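Local atomic coordinates of endoribonuclease AbiQ (Lactococcus lactis, PDB entry 4GLK), a protein that cleaves RNA as the endoribonuclease toxin of a type III toxin-antitoxin system and is neutralised by its cognate antitoxin RNA, AntiQ. Residues V8-I13 with Q26-A31; T72-I77 with L119-S124. The protein carries 1 engineered substitution. All blocks are in the same frame, centred on the assembly; numbering follows the deposited sequence.

In the fold
Contacts 1 and 2 lie on opposite sides of the centre of the AbiQ chain, their own centres about 25 Å apart and their nearest atoms about 14 Å apart, so neither touches the other. Each is centred about 14 Å from the middle of the chain. They follow in series along the sequence. Contact 1 ties the start of helix 10-16 to the loop that leads into strand 33-40, whereas contact 2 sets helix 110-124 against strand 71-76, an outermost strand of the antiparallel sheet. Polar bonds to a glutamine and an aspartate dominate the first; rings and aliphatic branches dominate the second. Both fall within the ToxN family region.

Contact 1: V8-I13 with Q26-A31; sequences VTDEYI and QYENNA
Q26 reaches from the loop to the junction of strand 4-8 and helix 10-16, where its NE2 donates two hydrogen bonds of 2.8 Å, to V8 O at the strand end and to D10 OD1 in the first helical turn. Both acceptors lie close to the amide plane, fixing the group's rotation. D10 OD1 is met on its anti side, carboxylate and amide planes 87° apart. Q26 OE1 accepts from a water that V8 N also binds. Q26 CG, between its backbone N and carbonyl carbon (chi1 75°), and the extended chain beyond (chi2 174°) bring CD 3.5 Å from I13 CG1, where I13 crosses at about a right angle: the tight, buried part.

Toward solvent the contact thins. D10 OD2 takes a 3.1 Å hydrogen bond from E28 N, above the carboxylate plane, and sits over the rim of one face of the exposed Y27 ring. A second water joins D10 O to Q26 O. Farther along the loop, E28 and N29 are poorly ordered.

T9 caps the helix by accepting from Y12 N, and its OG1 also bonds E99. V8, I13 and Q26 all rest on Y34 of strand 33-40, while Y12 meets A162 and Y165 of helix 155-166.

Contact 2: T72-I77 with L119-S124; sequences TRLFEI and LIYMKS
Y121 projects from helix 110-124 onto strand 71-76, with CG anti to its backbone N (chi1 -179°). Its CB lies 3.1 Å from F75 O, with CG equally near. The ring then divides its neighbours: CD1 meets I77 CG1, in the ring plane at the edge, while CD2 approaches F75 N, 3.4 Å above one face. Farther out, CE1 has F75 CB as its nearest neighbour and CE2 nears R73 O; F75 CB stands over the Y121 ring face, 4.3 Å from its centroid, as a CH-pi contact. At the tip, CZ and OH both meet F75 CD2, the hydroxyl at 3.6 Å. F75 turns its edge to the Y121 face in an offset edge-to-face pair, planes at 87°.

To one flank, I77 CD1 settles among I120 CD1, Y121 CA and S124 OG, the last at 3.3 Å. S124 OG donates to a lone pair of Y121 O. Deeper in, L74 CD1 packs on M122 CG at 3.8 Å, and both residues reach L50 of strand 45-52.

The segments cross at 114°; the E76-K117 salt bridge adds a charged link between strand and helix. With no hydrogen bond between the segments, their attraction is probably mostly van der Waals, aided by the edge-to-face and CH-pi contacts.

Contact 1: V8-I13 with Q26-A31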
ATOM      1  N   VAL A   8      -4.056   9.328  -2.986  1.00 20.60           N
ATOM      2  CA  VAL A   8      -4.678   9.083  -4.275  1.00 20.85           C
ATOM      3  C   VAL A   8      -5.927   9.963  -4.305  1.00 27.29           C
ATOM      4  O   VAL A   8      -6.475  10.276  -3.233  1.00 26.59           O
ATOM      5  CB  VAL A   8      -4.975   7.567  -4.493  1.00 24.37           C
ATOM      6  CG1 VAL A   8      -5.524   7.304  -5.898  1.00 24.12           C
ATOM      7  CG2 VAL A   8      -3.718   6.724  -4.262  1.00 24.32           C
ATOM      8  N   THR A   9      -6.352  10.429  -5.505  1.00 25.02           N
ATOM      9  CA  THR A   9      -7.554  11.268  -5.583  1.00 24.53           C
ATOM     10  C   THR A   9      -8.773  10.462  -5.093  1.00 29.56           C
ATOM     11  O   THR A   9      -8.883   9.263  -5.394  1.00 28.31           O
ATOM     12  CB  THR A   9      -7.814  11.779  -7.016  1.00 31.00           C
ATOM     13  OG1 THR A   9      -8.055  10.677  -7.876  1.00 27.91           O
ATOM     14  CG2 THR A   9      -6.686  12.640  -7.569  1.00 27.47           C
ATOM     15  N   ASP A  10      -9.679  11.128  -4.347  1.00 27.34           N
ATOM     16  CA  ASP A  10     -10.925  10.561  -3.832  1.00 27.13           C
ATOM     17  C   ASP A  10     -11.752  10.033  -4.993  1.00 31.98           C
ATOM     18  O   ASP A  10     -12.377   8.980  -4.867  1.00 31.69           O
ATOM     19  CB  ASP A  10     -11.708  11.620  -3.019  1.00 29.54           C
ATOM     20  CG  ASP A  10     -11.070  12.049  -1.684  1.00 37.50           C
ATOM     21  OD1 ASP A  10     -10.361  11.218  -1.060  1.00 38.07           O
ATOM     22  OD2 ASP A  10     -11.318  13.202  -1.243  1.00 39.07           O
ATOM     23  N   GLU A  11     -11.675  10.718  -6.164  1.00 29.93           N
ATOM     24  CA  GLU A  11     -12.391  10.358  -7.391  1.00 29.92           C
ATOM     25  C   GLU A  11     -11.924   9.011  -7.949  1.00 31.17           C
ATOM     26  O   GLU A  11     -12.753   8.130  -8.194  1.00 30.85           O
ATOM     27  CB  GLU A  11     -12.294  11.485  -8.436  1.00 32.14           C
ATOM     28  CG  GLU A  11     -13.005  12.773  -8.018  1.00 49.33           C
ATOM     29  CD  GLU A  11     -12.211  13.829  -7.256  1.00 77.24           C
ATOM     30  OE1 GLU A  11     -12.496  15.032  -7.464  1.00 84.75           O
ATOM     31  OE2 GLU A  11     -11.327  13.468  -6.443  1.00 64.11           O
ATOM     32  N   TYR A  12     -10.593   8.831  -8.112  1.00 26.84           N
ATOM     33  CA  TYR A  12     -10.017   7.574  -8.570  1.00 24.85           C
ATOM     34  C   TYR A  12     -10.309   6.420  -7.590  1.00 28.54           C
ATOM     35  O   TYR A  12     -10.617   5.315  -8.035  1.00 29.35           O
ATOM     36  CB  TYR A  12      -8.507   7.694  -8.757  1.00 24.77           C
ATOM     37  CG  TYR A  12      -7.928   6.428  -9.332  1.00 24.92           C
ATOM     38  CD1 TYR A  12      -8.290   5.978 -10.597  1.00 26.86           C
ATOM     39  CD2 TYR A  12      -7.074   5.627  -8.572  1.00 25.16           C
ATOM     40  CE1 TYR A  12      -7.772   4.801 -11.127  1.00 27.39           C
ATOM     41  CE2 TYR A  12      -6.552   4.442  -9.088  1.00 25.45           C
ATOM     42  CZ  TYR A  12      -6.905   4.034 -10.365  1.00 30.57           C
ATOM     43  OH  TYR A  12      -6.406   2.876 -10.887  1.00 27.30           O
ATOM     44  N   ILE A  13     -10.182   6.661  -6.269  1.00 24.53           N
ATOM     45  CA  ILE A  13     -10.472   5.632  -5.252  1.00 23.75           C
ATOM     46  C   ILE A  13     -11.943   5.212  -5.319  1.00 28.12           C
ATOM     47  O   ILE A  13     -12.227   4.010  -5.351  1.00 28.66           O
ATOM     48  CB  ILE A  13     -10.039   6.106  -3.835  1.00 25.78           C
ATOM     49  CG1 ILE A  13      -8.498   6.258  -3.758  1.00 24.78           C
ATOM     50  CG2 ILE A  13     -10.582   5.194  -2.713  1.00 25.42           C
ATOM     51  CD1 ILE A  13      -7.637   4.942  -3.870  1.00 24.90           C
ATOM     52  N   GLN A  26     -11.629   5.977   1.525  1.00 28.78           N
ATOM     53  CA  GLN A  26     -11.105   7.287   1.847  1.00 29.99           C
ATOM     54  C   GLN A  26     -12.057   8.384   1.384  1.00 41.75           C
ATOM     55  O   GLN A  26     -12.829   8.174   0.447  1.00 42.86           O
ATOM     56  CB  GLN A  26      -9.701   7.512   1.256  1.00 30.43           C
ATOM     57  CG  GLN A  26      -9.733   7.775  -0.242  1.00 27.26           C
ATOM     58  CD  GLN A  26      -8.405   8.144  -0.797  1.00 36.11           C
ATOM     59  OE1 GLN A  26      -7.453   7.374  -0.723  1.00 32.58           O
ATOM     60  NE2 GLN A  26      -8.360   9.278  -1.472  1.00 21.83           N
ATOM     61  N   TYR A  27     -11.976   9.550   2.038  1.00 42.51           N
ATOM     62  CA  TYR A  27     -12.633  10.802   1.682  1.00 45.32           C
ATOM     63  C   TYR A  27     -12.069  11.943   2.498  1.00 53.03           C
ATOM     64  O   TYR A  27     -11.919  11.789   3.705  1.00 53.44           O
ATOM     65  CB  TYR A  27     -14.169  10.777   1.756  1.00 48.20           C
ATOM     66  CG  TYR A  27     -14.752  11.889   0.901  1.00 51.90           C
ATOM     67  CD1 TYR A  27     -14.829  11.763  -0.483  1.00 53.81           C
ATOM     68  CD2 TYR A  27     -15.117  13.111   1.466  1.00 53.11           C
ATOM     69  CE1 TYR A  27     -15.271  12.814  -1.283  1.00 54.58           C
ATOM     70  CE2 TYR A  27     -15.597  14.156   0.678  1.00 54.08           C
ATOM     71  CZ  TYR A  27     -15.658  14.008  -0.697  1.00 61.83           C
ATOM     72  OH  TYR A  27     -16.124  15.035  -1.482  1.00 63.01           O
ATOM     73  N   GLU A  28     -11.737  13.077   1.839  1.00 52.13           N
ATOM     74  CA  GLU A  28     -11.189  14.295   2.456  1.00 53.55           C
ATOM     75  C   GLU A  28     -10.190  14.054   3.607  1.00 61.26           C
ATOM     76  O   GLU A  28      -9.000  13.922   3.329  1.00 62.63           O
ATOM     77  CB  GLU A  28     -12.314  15.254   2.846  1.00 55.11           C
ATOM     78  CG  GLU A  28     -12.631  16.251   1.746  1.00 69.20           C
ATOM     79  CD  GLU A  28     -13.994  16.920   1.800  1.00 94.70           C
ATOM     80  OE1 GLU A  28     -14.637  16.916   2.875  1.00 88.42           O
ATOM     81  OE2 GLU A  28     -14.432  17.431   0.743  1.00 92.20           O
ATOM     82  N   ASN A  29     -10.676  13.951   4.875  1.00 59.19           N
ATOM     83  CA  ASN A  29      -9.853  13.671   6.067  1.00 59.49           C
ATOM     84  C   ASN A  29     -10.053  12.286   6.732  1.00 62.67           C
ATOM     85  O   ASN A  29      -9.612  12.028   7.858  1.00 63.18           O
ATOM     86  CB  ASN A  29      -9.784  14.851   7.036  1.00 63.17           C
ATOM     87  CG  ASN A  29      -8.688  15.829   6.671  1.00 94.44           C
ATOM     88  OD1 ASN A  29      -7.604  15.841   7.273  1.00 91.87           O
ATOM     89  ND2 ASN A  29      -8.928  16.646   5.649  1.00 85.80           N
ATOM     90  N   ASN A  30     -10.689  11.388   5.980  1.00 57.56           N
ATOM     91  CA  ASN A  30     -10.845   9.969   6.265  1.00 57.01           C
ATOM     92  C   ASN A  30      -9.942   9.436   5.128  1.00 60.06           C
ATOM     93  O   ASN A  30     -10.370   8.597   4.339  1.00 61.08           O
ATOM     94  CB  ASN A  30     -12.328   9.502   6.078  1.00 54.89           C
ATOM     95  CG  ASN A  30     -13.395  10.412   6.659  1.00 64.40           C
ATOM     96  OD1 ASN A  30     -13.628  10.448   7.873  1.00 58.80           O
ATOM     97  ND2 ASN A  30     -14.088  11.148   5.797  1.00 49.36           N
ATOM     98  N   ALA A  31      -8.699   9.998   5.019  1.00 52.98           N
ATOM     99  CA  ALA A  31      -7.738   9.750   3.941  1.00 51.02           C
ATOM    100  C   ALA A  31      -6.696   8.659   4.187  1.00 50.30           C
ATOM    101  O   ALA A  31      -6.278   8.450   5.328  1.00 51.70           O
ATOM    102  CB  ALA A  31      -7.064  11.050   3.531  1.00 51.78           C
TER
HETATM  103  O   HOH W   1      -5.088   8.352  -0.614  1.00 21.85           O
HETATM  104  O   HOH W   2     -12.956   8.249  -2.244  1.00 39.67           O

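Contact 2: T72-I77 with L119-S124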
ATOM      1  N   THR A  72       3.504  -6.324   5.809  1.00 22.21           N
ATOM      2  CA  THR A  72       4.858  -6.063   6.285  1.00 22.80           C
ATOM      3  C   THR A  72       4.755  -5.150   7.501  1.00 27.69           C
ATOM      4  O   THR A  72       4.140  -4.085   7.437  1.00 26.59           O
ATOM      5  CB  THR A  72       5.780  -5.463   5.213  1.00 27.45           C
ATOM      6  OG1 THR A  72       5.886  -6.386   4.159  1.00 30.61           O
ATOM      7  CG2 THR A  72       7.192  -5.227   5.731  1.00 24.26           C
ATOM      8  N   ARG A  73       5.419  -5.546   8.578  1.00 26.19           N
ATOM      9  CA  ARG A  73       5.481  -4.791   9.831  1.00 26.48           C
ATOM     10  C   ARG A  73       6.619  -3.769   9.775  1.00 28.69           C
ATOM     11  O   ARG A  73       7.736  -4.093   9.387  1.00 26.98           O
ATOM     12  CB  ARG A  73       5.666  -5.759  10.994  1.00 27.42           C
ATOM     13  CG  ARG A  73       4.526  -6.752  11.133  1.00 37.11           C
ATOM     14  CD  ARG A  73       4.855  -7.807  12.159  1.00 47.83           C
ATOM     15  NE  ARG A  73       5.033  -7.233  13.492  1.00 56.31           N
ATOM     16  CZ  ARG A  73       5.674  -7.837  14.485  1.00 63.21           C
ATOM     17  NH1 ARG A  73       6.228  -9.028  14.300  1.00 46.28           N
ATOM     18  NH2 ARG A  73       5.780  -7.246  15.667  1.00 46.37           N
ATOM     19  N   LEU A  74       6.318  -2.526  10.106  1.00 25.61           N
ATOM     20  CA  LEU A  74       7.308  -1.446  10.039  1.00 25.25           C
ATOM     21  C   LEU A  74       7.888  -1.238  11.413  1.00 30.84           C
ATOM     22  O   LEU A  74       7.174  -1.359  12.406  1.00 30.54           O
ATOM     23  CB  LEU A  74       6.662  -0.142   9.543  1.00 24.80           C
ATOM     24  CG  LEU A  74       6.442   0.110   8.032  1.00 28.43           C
ATOM     25  CD1 LEU A  74       6.891  -1.041   7.130  1.00 26.23           C
ATOM     26  CD2 LEU A  74       5.017   0.543   7.756  1.00 30.79           C
ATOM     27  N   PHE A  75       9.188  -0.991  11.477  1.00 28.64           N
ATOM     28  CA  PHE A  75       9.897  -0.775  12.729  1.00 29.33           C
ATOM     29  C   PHE A  75      10.705   0.503  12.648  1.00 32.71           C
ATOM     30  O   PHE A  75      10.729   1.142  11.596  1.00 31.45           O
ATOM     31  CB  PHE A  75      10.764  -2.005  13.081  1.00 32.01           C
ATOM     32  CG  PHE A  75       9.942  -3.265  13.238  1.00 34.35           C
ATOM     33  CD1 PHE A  75       9.264  -3.530  14.424  1.00 37.81           C
ATOM     34  CD2 PHE A  75       9.797  -4.159  12.178  1.00 36.24           C
ATOM     35  CE1 PHE A  75       8.454  -4.666  14.544  1.00 38.25           C
ATOM     36  CE2 PHE A  75       9.027  -5.318  12.317  1.00 38.64           C
ATOM     37  CZ  PHE A  75       8.362  -5.562  13.500  1.00 36.73           C
ATOM     38  N   GLU A  76      11.335   0.885  13.756  1.00 29.75           N
ATOM     39  CA  GLU A  76      12.135   2.093  13.811  1.00 29.69           C
ATOM     40  C   GLU A  76      13.602   1.733  13.678  1.00 34.61           C
ATOM     41  O   GLU A  76      14.070   0.904  14.430  1.00 34.56           O
ATOM     42  CB  GLU A  76      11.867   2.827  15.136  1.00 30.64           C
ATOM     43  CG  GLU A  76      12.619   4.115  15.315  1.00 38.78           C
ATOM     44  CD  GLU A  76      12.242   4.906  16.546  1.00 54.41           C
ATOM     45  OE1 GLU A  76      11.475   4.412  17.398  1.00 49.29           O
ATOM     46  OE2 GLU A  76      12.743   6.038  16.674  1.00 44.48           O
ATOM     47  N   ILE A  77      14.334   2.335  12.740  1.00 32.24           N
ATOM     48  CA  ILE A  77      15.777   2.047  12.634  1.00 33.76           C
ATOM     49  C   ILE A  77      16.502   2.685  13.825  1.00 39.98           C
ATOM     50  O   ILE A  77      16.269   3.840  14.137  1.00 40.37           O
ATOM     51  CB  ILE A  77      16.341   2.501  11.276  1.00 37.79           C
ATOM     52  CG1 ILE A  77      16.081   1.406  10.231  1.00 38.53           C
ATOM     53  CG2 ILE A  77      17.844   2.853  11.350  1.00 37.84           C
ATOM     54  CD1 ILE A  77      16.018   1.902   8.896  1.00 46.16           C
ATOM     55  N   LEU A 119       9.217   5.732   6.675  1.00 24.34           N
ATOM     56  CA  LEU A 119       9.829   5.820   5.342  1.00 24.34           C
ATOM     57  C   LEU A 119      11.301   5.464   5.385  1.00 29.63           C
ATOM     58  O   LEU A 119      11.743   4.716   4.516  1.00 29.86           O
ATOM     59  CB  LEU A 119       9.669   7.225   4.750  1.00 24.07           C
ATOM     60  CG  LEU A 119       9.881   7.365   3.248  1.00 27.41           C
ATOM     61  CD1 LEU A 119       8.988   6.400   2.457  1.00 23.68           C
ATOM     62  CD2 LEU A 119       9.579   8.774   2.836  1.00 27.52           C
ATOM     63  N   ILE A 120      12.076   5.982   6.374  1.00 26.40           N
ATOM     64  CA  ILE A 120      13.495   5.578   6.451  1.00 27.55           C
ATOM     65  C   ILE A 120      13.616   4.040   6.597  1.00 29.91           C
ATOM     66  O   ILE A 120      14.463   3.434   5.938  1.00 30.12           O
ATOM     67  CB  ILE A 120      14.453   6.407   7.380  1.00 31.85           C
ATOM     68  CG1 ILE A 120      14.920   5.653   8.628  1.00 33.04           C
ATOM     69  CG2 ILE A 120      13.988   7.837   7.682  1.00 33.83           C
ATOM     70  CD1 ILE A 120      16.407   5.650   8.770  1.00 44.34           C
ATOM     71  N   TYR A 121      12.715   3.416   7.405  1.00 23.48           N
ATOM     72  CA  TYR A 121      12.704   1.974   7.580  1.00 21.77           C
ATOM     73  C   TYR A 121      12.354   1.267   6.270  1.00 25.02           C
ATOM     74  O   TYR A 121      13.053   0.345   5.869  1.00 22.43           O
ATOM     75  CB  TYR A 121      11.776   1.521   8.708  1.00 21.40           C
ATOM     76  CG  TYR A 121      11.811   0.017   8.890  1.00 20.37           C
ATOM     77  CD1 TYR A 121      12.922  -0.613   9.451  1.00 22.84           C
ATOM     78  CD2 TYR A 121      10.768  -0.783   8.439  1.00 19.61           C
ATOM     79  CE1 TYR A 121      12.984  -1.999   9.571  1.00 23.20           C
ATOM     80  CE2 TYR A 121      10.829  -2.169   8.532  1.00 19.75           C
ATOM     81  CZ  TYR A 121      11.936  -2.772   9.102  1.00 24.73           C
ATOM     82  OH  TYR A 121      11.970  -4.132   9.255  1.00 24.66           O
ATOM     83  N   MET A 122      11.290   1.720   5.611  1.00 23.77           N
ATOM     84  CA  MET A 122      10.817   1.167   4.334  1.00 23.82           C
ATOM     85  C   MET A 122      11.889   1.222   3.251  1.00 28.61           C
ATOM     86  O   MET A 122      12.094   0.233   2.553  1.00 28.51           O
ATOM     87  CB  MET A 122       9.547   1.883   3.890  1.00 25.33           C
ATOM     88  CG  MET A 122       8.357   1.495   4.712  1.00 28.20           C
ATOM     89  SD  MET A 122       6.857   2.225   4.047  1.00 31.14           S
ATOM     90  CE  MET A 122       6.800   1.367   2.573  1.00 29.63           C
ATOM     91  N   LYS A 123      12.629   2.341   3.174  1.00 25.62           N
ATOM     92  CA  LYS A 123      13.745   2.500   2.225  1.00 25.83           C
ATOM     93  C   LYS A 123      14.850   1.488   2.485  1.00 27.53           C
ATOM     94  O   LYS A 123      15.354   0.904   1.528  1.00 25.87           O
ATOM     95  CB  LYS A 123      14.313   3.927   2.252  1.00 28.13           C
ATOM     96  CG  LYS A 123      13.426   4.934   1.556  1.00 33.29           C
ATOM     97  CD  LYS A 123      14.264   6.118   1.116  1.00 46.34           C
ATOM     98  CE  LYS A 123      13.424   7.200   0.510  1.00 56.75           C
ATOM     99  NZ  LYS A 123      12.827   8.082   1.537  1.00 74.12           N
ATOM    100  N   SER A 124      15.166   1.212   3.781  1.00 24.66           N
ATOM    101  CA  SER A 124      16.168   0.223   4.178  1.00 24.84           C
ATOM    102  C   SER A 124      15.746  -1.221   3.840  1.00 29.53           C
ATOM    103  O   SER A 124      16.609  -2.098   3.738  1.00 30.75           O
ATOM    104  CB  SER A 124      16.479   0.337   5.669  1.00 29.74           C
ATOM    105  OG  SER A 124      15.487  -0.293   6.470  1.00 37.69           O
TER